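Local coordinates for Mlr3007 protein (Mesorhizobium loti, PDB 3QQM), which probably transfers amino groups between branched-chain amino acids and 2-oxoglutarate, with pyridoxal 5'-phosphate as cofactor, at residues Glu20-Gln25 / Asp34-Arg39; Arg72-Leu77 / Thr84-Pro89. All coordinates share one frame; numbering follows the deposited sequence.

Both contacts belong to the antiparallel sheet in which strand 17-25 lies between strands 29-30 and 71-78, with strand 83-89 beyond as an edge strand. Interaction 1 comes first along the chain and sets helix 33-47 against strand 17-25; interaction 2, which begins after it closes, is the hairpin of strands 71-78 and 83-89. Their centres are about 10 Å apart. Backbone pairing of strands 17-25 and 71-78 joins them, with Glu-20 O 2.8 Å from Leu-75 N in a probable hydrogen bond. Interaction 1 lies beside the cofactor site, where Arg-39 bonds the phosphate of the modified lysine at position 118, whereas interaction 2 forms the sheet's edge within this chain.

Interaction 1 (Glu20-Gln25 / Asp34-Arg39); sequences ETMRWQ and DRHLAR
His-36, on helix 33-47, meets Glu-20 at its ring edge and Met-22 over one face; both lie on strand 17-25, nearly antiparallel to the helix. His-36 ND1 gives a nearly straight hydrogen bond (165°) to Glu-20 OE1 at 2.8 Å, with the oxygen in the ring plane. The CG of selenomethionine Met-22 sits 3.4 Å from the ring centroid of His-36 in a CH-pi contact. The other ring nitrogen, NE2, bonds Ser-211 OG, so polar partners at both nitrogens help to fix the rotation of the imidazole. One helical turn later comes Arg-39, which grips the carboxylate side-on in a two-bond salt bridge. Its chain bends at chi3 (67°), carrying NE towards the carboxylate. Arg-39 NE meets the syn lone pair of Glu-20 OE2 at 2.8 Å. Arg-39 NH2 reaches Glu-20 OE1 at 2.7 Å, and His-36 ND1 approaches that oxygen from the opposite face of the carboxylate plane. Water 1 accepts from Thr-21 N and, weakly, from Arg-39 NH2. An alanine in place of Glu-20 would probably leave Arg-39 NE without its carboxylate partner and His-36 ND1 without its acceptor, setting the guanidinium freer to turn. Arg-39 NH1 also bonds Pro-177 O and phosphate oxygen OP1 of the modified lysine at position 118. Glu-20 thus probably acts from the second shell, helping to orient the arginine for the cofactor phosphate and partly offsetting its charge.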
# COMPACT_ATOMS: atom_id res chain seq x y z
N GLU A 20 2.01 8.35 3.63
CA GLU A 20 1.67 7.27 4.58
C GLU A 20 0.17 7.36 4.82
O GLU A 20 -0.35 8.45 5.11
CB GLU A 20 2.43 7.38 5.91
CG GLU A 20 3.92 7.13 5.82
CD GLU A 20 4.27 5.68 5.48
OE1 GLU A 20 3.45 4.76 5.79
OE2 GLU A 20 5.37 5.46 4.93
N THR A 21 -0.51 6.22 4.66
CA THR A 21 -1.94 6.13 4.85
C THR A 21 -2.16 5.12 5.95
O THR A 21 -1.85 3.92 5.79
CB THR A 21 -2.64 5.73 3.55
OG1 THR A 21 -2.33 6.69 2.55
CG2 THR A 21 -4.16 5.66 3.75
N MSE A 22 -2.74 5.59 7.05
CA MSE A 22 -2.94 4.79 8.23
C MSE A 22 -4.36 4.81 8.79
O MSE A 22 -5.16 5.72 8.48
CB MSE A 22 -2.02 5.35 9.32
CG MSE A 22 -0.56 5.56 8.89
SE MSE A 22 0.54 6.41 10.24
CE MSE A 22 -0.35 8.12 10.39
N ARG A 23 -4.65 3.83 9.65
CA ARG A 23 -5.92 3.77 10.32
C ARG A 23 -5.70 4.14 11.76
O ARG A 23 -4.96 3.47 12.48
CB ARG A 23 -6.50 2.36 10.30
CG ARG A 23 -7.95 2.32 10.76
CD ARG A 23 -8.42 0.93 11.21
NE ARG A 23 -8.15 -0.11 10.23
CZ ARG A 23 -8.40 -1.41 10.42
NH1 ARG A 23 -8.96 -1.84 11.57
NH2 ARG A 23 -8.09 -2.29 9.47
N TRP A 24 -6.31 5.23 12.18
CA TRP A 24 -6.25 5.65 13.58
C TRP A 24 -7.41 5.00 14.30
O TRP A 24 -8.51 4.96 13.78
CB TRP A 24 -6.39 7.15 13.71
CG TRP A 24 -6.29 7.67 15.11
CD1 TRP A 24 -5.16 8.09 15.74
CD2 TRP A 24 -7.36 7.89 16.03
NE1 TRP A 24 -5.46 8.57 16.97
CE2 TRP A 24 -6.80 8.45 17.19
CE3 TRP A 24 -8.73 7.69 15.97
CZ2 TRP A 24 -7.56 8.80 18.30
CZ3 TRP A 24 -9.50 8.05 17.08
CH2 TRP A 24 -8.91 8.60 18.22
N GLN A 25 -7.17 4.51 15.51
CA GLN A 25 -8.21 3.87 16.28
C GLN A 25 -8.23 4.48 17.67
O GLN A 25 -7.17 4.78 18.22
CB GLN A 25 -8.00 2.35 16.35
CG GLN A 25 -8.22 1.66 15.02
CD GLN A 25 -8.02 0.15 15.07
OE1 GLN A 25 -7.00 -0.34 15.56
NE2 GLN A 25 -8.98 -0.58 14.54
N ASP A 34 4.50 2.52 14.37
CA ASP A 34 5.95 2.50 14.28
C ASP A 34 6.44 2.00 12.91
O ASP A 34 7.39 2.54 12.37
CB ASP A 34 6.59 1.75 15.45
CG ASP A 34 6.09 0.35 15.60
OD1 ASP A 34 5.25 -0.09 14.77
OD2 ASP A 34 6.53 -0.32 16.56
N ARG A 35 5.78 1.02 12.34
CA ARG A 35 6.17 0.57 11.03
C ARG A 35 6.03 1.73 10.02
O ARG A 35 6.92 1.92 9.23
CB ARG A 35 5.40 -0.65 10.58
CG ARG A 35 5.71 -1.92 11.41
CD ARG A 35 5.10 -3.16 10.77
NE ARG A 35 5.44 -4.37 11.50
CZ ARG A 35 6.56 -5.08 11.32
NH1 ARG A 35 7.48 -4.69 10.45
NH2 ARG A 35 6.77 -6.18 12.05
N HIS A 36 4.94 2.50 10.10
CA HIS A 36 4.71 3.63 9.18
C HIS A 36 5.79 4.70 9.29
O HIS A 36 6.27 5.18 8.28
CB HIS A 36 3.33 4.28 9.37
CG HIS A 36 2.20 3.43 8.87
ND1 HIS A 36 1.91 3.28 7.53
CD2 HIS A 36 1.29 2.67 9.53
CE1 HIS A 36 0.89 2.46 7.39
NE2 HIS A 36 0.49 2.07 8.59
N LEU A 37 6.12 5.09 10.51
CA LEU A 37 7.15 6.10 10.73
C LEU A 37 8.54 5.56 10.34
O LEU A 37 9.34 6.28 9.78
CB LEU A 37 7.12 6.58 12.19
CG LEU A 37 5.82 7.28 12.60
CD1 LEU A 37 5.82 7.65 14.05
CD2 LEU A 37 5.63 8.52 11.78
N ALA A 38 8.79 4.29 10.61
CA ALA A 38 10.07 3.70 10.22
C ALA A 38 10.25 3.85 8.72
O ALA A 38 11.29 4.31 8.27
CB ALA A 38 10.16 2.22 10.61
N ARG A 39 9.22 3.48 7.96
CA ARG A 39 9.27 3.60 6.51
C ARG A 39 9.44 5.05 6.06
O ARG A 39 10.29 5.34 5.25
CB ARG A 39 8.02 3.04 5.87
CG ARG A 39 8.07 3.13 4.34
CD ARG A 39 7.01 2.32 3.73
NE ARG A 39 5.68 2.84 4.00
CZ ARG A 39 4.56 2.19 3.69
NH1 ARG A 39 4.62 0.96 3.20
NH2 ARG A 39 3.37 2.72 3.96
O HOH W 1 0.33 3.31 3.90

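Interaction 2 (Arg72-Leu77 / Thr84-Pro89); sequences RTRLAL and TASAQP. With EDO (1,2-ethanediol), chain Q.
Ser-86 faces Arg-74 across an antiparallel beta hairpin, whose second strand forms one edge of the four-stranded sheet. The two residues are a hydrogen-bonded pair, with Arg-74 N donating to Ser-86 O at 2.7 Å and Ser-86 N returning a bond to Arg-74 O. Their side chains share a sheet face with those of Arg-72, Ala-76, Thr-84 and Gln-88. There the Arg-74 chain, bent at chi3 (62°), turns NE aside, and the guanidinium presents one face to Ser-86 CB. Ser-86 CB lies 3.7 Å from Arg-74 NH2, so the contact is made by carbon and not by the hydroxyl. Ser-86 O is also approached by Thr-73 CA at 3.1 Å in a CA-H...O contact.

Towards one end of the pairing, Arg-72 N bonds Gln-88 O at 2.7 Å. The Arg-72 side chain packs on Thr-21 of the neighbouring strand 17-25, beside the backbone bonds that join the two strands.

Thr-84 holds the other end through its pair with Ala-76, each backbone N donating to the opposite carbonyl. On the face turned to helix 53-64, Leu-75 CD1 comes within 3.3 Å of Thr-84 O and packs against Ala-85 CB at 4.1 Å. Leu-75 itself reaches Ile-56, Val-59 and Leu-60 of that helix, whereas Ala-85 touches Ala-63. On the other face, water 2 donates to Arg-74 O and accepts weakly from Arg-74 NE. This water is hydrogen-bonded to Thr-84 OG1 at 2.8 Å, and the same hydroxyl is hydrogen-bonded to O2 of a bound 1,2-ethanediol, probably from the crystallisation liquor, at 2.9 Å.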
# COMPACT_ATOMS: atom_id res chain seq x y z
N ARG A 72 -9.28 7.41 8.65
CA ARG A 72 -8.29 7.16 7.61
C ARG A 72 -7.47 8.42 7.68
O ARG A 72 -8.02 9.53 7.65
CB ARG A 72 -8.91 7.02 6.24
CG ARG A 72 -7.90 6.88 5.10
CD ARG A 72 -8.55 6.81 3.74
NE ARG A 72 -7.54 6.84 2.66
CZ ARG A 72 -7.03 7.97 2.13
NH1 ARG A 72 -7.43 9.17 2.58
NH2 ARG A 72 -6.10 7.92 1.16
N THR A 73 -6.17 8.26 7.84
CA THR A 73 -5.28 9.37 7.98
C THR A 73 -4.21 9.36 6.91
O THR A 73 -3.52 8.38 6.76
CB THR A 73 -4.59 9.30 9.33
OG1 THR A 73 -5.59 9.25 10.37
CG2 THR A 73 -3.66 10.51 9.52
N ARG A 74 -4.10 10.46 6.17
CA ARG A 74 -3.08 10.56 5.15
C ARG A 74 -2.03 11.58 5.58
O ARG A 74 -2.33 12.76 5.76
CB ARG A 74 -3.66 10.99 3.79
CG ARG A 74 -2.61 10.94 2.67
CD ARG A 74 -2.99 11.68 1.40
NE ARG A 74 -3.18 13.11 1.67
CZ ARG A 74 -4.36 13.73 1.67
NH1 ARG A 74 -5.48 13.10 1.31
NH2 ARG A 74 -4.41 15.02 1.95
N LEU A 75 -0.78 11.12 5.68
CA LEU A 75 0.37 11.95 6.05
C LEU A 75 1.22 12.13 4.81
O LEU A 75 1.49 11.15 4.13
CB LEU A 75 1.20 11.26 7.12
CG LEU A 75 2.40 12.02 7.67
CD1 LEU A 75 1.97 13.30 8.39
CD2 LEU A 75 3.23 11.09 8.60
N ALA A 76 1.63 13.36 4.50
CA ALA A 76 2.45 13.65 3.31
C ALA A 76 3.62 14.55 3.65
O ALA A 76 3.49 15.47 4.43
CB ALA A 76 1.61 14.27 2.20
N LEU A 77 4.76 14.26 3.03
CA LEU A 77 5.99 15.02 3.24
C LEU A 77 6.63 15.46 1.92
O LEU A 77 6.87 14.64 1.02
CB LEU A 77 6.98 14.15 4.00
CG LEU A 77 8.33 14.75 4.36
CD1 LEU A 77 8.17 15.88 5.40
CD2 LEU A 77 9.25 13.63 4.87
N THR A 84 1.74 17.60 5.70
CA THR A 84 0.32 17.67 5.90
C THR A 84 -0.20 16.37 6.44
O THR A 84 0.39 15.31 6.23
CB THR A 84 -0.45 17.99 4.56
OG1 THR A 84 -0.26 16.91 3.62
CG2 THR A 84 -0.00 19.32 3.97
N ALA A 85 -1.30 16.46 7.17
CA ALA A 85 -2.00 15.32 7.71
C ALA A 85 -3.50 15.59 7.57
O ALA A 85 -4.00 16.66 7.93
CB ALA A 85 -1.63 15.06 9.14
N SER A 86 -4.21 14.63 6.99
CA SER A 86 -5.64 14.70 6.80
C SER A 86 -6.30 13.46 7.38
O SER A 86 -5.86 12.32 7.10
CB SER A 86 -5.96 14.78 5.32
OG SER A 86 -7.35 14.64 5.08
N ALA A 87 -7.37 13.69 8.15
CA ALA A 87 -8.12 12.60 8.75
C ALA A 87 -9.61 12.70 8.40
O ALA A 87 -10.21 13.77 8.45
CB ALA A 87 -7.95 12.61 10.27
N GLN A 88 -10.18 11.56 8.03
CA GLN A 88 -11.59 11.45 7.72
C GLN A 88 -12.05 10.10 8.24
O GLN A 88 -11.27 9.18 8.31
CB GLN A 88 -11.85 11.57 6.23
CG GLN A 88 -11.25 12.78 5.61
CD GLN A 88 -11.78 13.03 4.25
OE1 GLN A 88 -12.97 13.34 4.09
NE2 GLN A 88 -10.91 12.94 3.24
N PRO A 89 -13.34 9.95 8.55
CA PRO A 89 -13.81 8.68 9.10
C PRO A 89 -13.47 7.45 8.26
O PRO A 89 -13.66 7.46 7.06
CB PRO A 89 -15.34 8.86 9.17
CG PRO A 89 -15.54 10.29 9.23
CD PRO A 89 -14.43 10.91 8.42
C1 EDO Q . 3.50 19.39 1.66
O1 EDO Q . 2.94 19.70 0.38
C2 EDO Q . 3.11 17.97 2.10
O2 EDO Q . 1.81 17.58 1.66
O HOH W 2 -2.05 14.72 3.62